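Local coordinates for PLP-Dependent L-Arginine Hydroxylase MppP (Streptomyces wadayamensis, PDB 6C92), which hydroxylates L-arginine with the help of pyridoxal 5'-phosphate, on a scaffold of the aminotransferase family, at residues V105-L110 and L147-C152. Numbering follows the deposited sequence.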
loop_
_atom_site.group_PDB
_atom_site.type_symbol
_atom_site.label_atom_id
_atom_site.label_comp_id
_atom_site.label_asym_id
_atom_site.label_seq_id
_atom_site.Cartn_x
_atom_site.Cartn_y
_atom_site.Cartn_z
ATOM N N VAL A 105 20.883 9.750 -5.747
ATOM C CA VAL A 105 20.634 11.130 -5.367
ATOM C C VAL A 105 20.936 11.268 -3.885
ATOM O O VAL A 105 20.456 10.470 -3.073
ATOM C CB VAL A 105 19.187 11.549 -5.677
ATOM C CG1 VAL A 105 18.866 12.886 -5.089
ATOM C CG2 VAL A 105 18.975 11.571 -7.168
ATOM N N ASP A 106 21.735 12.265 -3.541
ATOM C CA ASP A 106 22.002 12.563 -2.145
ATOM C C ASP A 106 21.115 13.655 -1.585
ATOM O O ASP A 106 20.779 13.595 -0.402
ATOM C CB ASP A 106 23.476 12.954 -1.962
ATOM C CG ASP A 106 24.370 11.733 -1.813
ATOM O OD1 ASP A 106 23.991 10.800 -1.064
ATOM O OD2 ASP A 106 25.436 11.688 -2.463
ATOM N N ARG A 107 20.753 14.659 -2.397
ATOM C CA ARG A 107 20.033 15.838 -1.938
ATOM C C ARG A 107 18.818 16.097 -2.814
ATOM O O ARG A 107 18.895 15.997 -4.038
ATOM C CB ARG A 107 20.927 17.099 -1.956
ATOM C CG ARG A 107 21.946 17.168 -0.835
ATOM C CD ARG A 107 23.135 18.066 -1.195
ATOM N NE ARG A 107 22.779 19.376 -1.752
ATOM C CZ ARG A 107 22.657 20.504 -1.043
ATOM N NH1 ARG A 107 22.360 21.650 -1.647
ATOM N NH2 ARG A 107 22.832 20.505 0.264
ATOM N N VAL A 108 17.721 16.488 -2.169
ATOM C CA VAL A 108 16.458 16.814 -2.826
ATOM C C VAL A 108 16.065 18.205 -2.388
ATOM O O VAL A 108 16.034 18.498 -1.187
ATOM C CB VAL A 108 15.329 15.821 -2.483
ATOM C CG1 VAL A 108 14.000 16.237 -3.170
ATOM C CG2 VAL A 108 15.735 14.411 -2.856
ATOM N N ALA A 109 15.769 19.058 -3.357
ATOM C CA ALA A 109 15.162 20.344 -3.070
ATOM C C ALA A 109 13.658 20.141 -2.941
ATOM O O ALA A 109 13.029 19.623 -3.863
ATOM C CB ALA A 109 15.485 21.338 -4.183
ATOM N N LEU A 110 13.086 20.542 -1.810
ATOM C CA LEU A 110 11.693 20.250 -1.492
ATOM C C LEU A 110 10.978 21.534 -1.096
ATOM O O LEU A 110 11.499 22.313 -0.295
ATOM C CB LEU A 110 11.613 19.218 -0.363
ATOM C CG LEU A 110 10.224 18.881 0.172
ATOM C CD1 LEU A 110 9.327 18.340 -0.894
ATOM C CD2 LEU A 110 10.342 17.864 1.272
ATOM N N LEU A 147 20.407 24.143 -8.144
ATOM C CA LEU A 147 20.053 23.056 -9.050
ATOM C C LEU A 147 21.237 22.148 -9.344
ATOM O O LEU A 147 21.043 20.952 -9.571
ATOM C CB LEU A 147 19.495 23.612 -10.355
ATOM C CG LEU A 147 18.086 24.175 -10.296
ATOM C CD1 LEU A 147 17.768 25.014 -11.499
ATOM C CD2 LEU A 147 17.091 23.035 -10.186
ATOM N N SER A 148 22.455 22.686 -9.367
ATOM C CA SER A 148 23.622 21.849 -9.605
ATOM C C SER A 148 24.009 21.032 -8.380
ATOM O O SER A 148 24.847 20.136 -8.506
ATOM C CB SER A 148 24.823 22.705 -10.056
ATOM O OG SER A 148 25.224 23.595 -9.039
ATOM N N SER A 149 23.415 21.310 -7.213
ATOM C CA SER A 149 23.749 20.636 -5.971
ATOM C C SER A 149 22.697 19.613 -5.544
ATOM O O SER A 149 22.815 19.012 -4.478
ATOM C CB SER A 149 23.918 21.657 -4.860
ATOM O OG SER A 149 22.677 22.173 -4.444
ATOM N N VAL A 150 21.654 19.431 -6.321
ATOM C CA VAL A 150 20.528 18.594 -5.930
ATOM C C VAL A 150 20.209 17.677 -7.104
ATOM O O VAL A 150 20.396 18.066 -8.260
ATOM C CB VAL A 150 19.410 19.587 -5.511
ATOM C CG1 VAL A 150 18.375 19.850 -6.572
ATOM C CG2 VAL A 150 18.902 19.346 -4.156
ATOM N N GLY A 151 19.772 16.432 -6.818
ATOM C CA GLY A 151 19.459 15.463 -7.852
ATOM C C GLY A 151 17.990 15.374 -8.209
ATOM O O GLY A 151 17.601 14.691 -9.162
ATOM N N CYS A 152 17.171 16.040 -7.411
ATOM C CA CYS A 152 15.733 16.066 -7.575
ATOM C C CYS A 152 15.203 17.345 -6.953
ATOM O O CYS A 152 15.703 17.791 -5.909
ATOM C CB CYS A 152 15.086 14.844 -6.907
ATOM S SG CYS A 152 13.256 14.788 -6.949
#
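The hydroxyl oxygen OG of S149 is gripped from two sources: it accepts a hydrogen bond of 2.9 Å from R107 NH1 and donates one to the carbonyl of L146, linking the arginine to the end of helix 144-148. R107 NE adds a second bond across the contact, 2.8 Å to S149 O. That carbonyl oxygen lies only 7° out of the guanidinium plane, so the group is met at its edge, although NE stands tilted from the carbonyl plane. The grip is therefore side-on, one nitrogen to each of two atoms. A bend at the third torsion of the arginine chain (chi3 48°) brings NE and NH1 alongside S149. With an alanine here in place of R107, the S149 carbonyl would probably be left without this charged donor and the turn less firmly tied to the strand. Beside this grip the backbones join in two places: G151 N donates to R107 O at 2.9 Å, nearly in line with the carbonyl, and A109 N donates to C152 O at 2.8 Å. V150 CG2 sits tightly beside the bonded backbone atoms, 3.4 Å from R107 O and 4.0 Å from A109 CB; with chi1 at 99°, away from any staggered value, its exact placing is strained or doubtful. At G151, CG1 of V105 packs on CA at 3.8 Å. On the face bearing V108 and C152, V108 CG1 rests 4.1 Å from C152 SG. A109 continues the pairing through a backbone bond with F154, while the other edge of 107-112 pairs with 128-133. The contact thus marks where a helix-to-strand turn feeds strand 152-156 into place beside parallel strand 107-112, within the large mixed sheet characteristic of the fold-type I PLP-dependent enzymes.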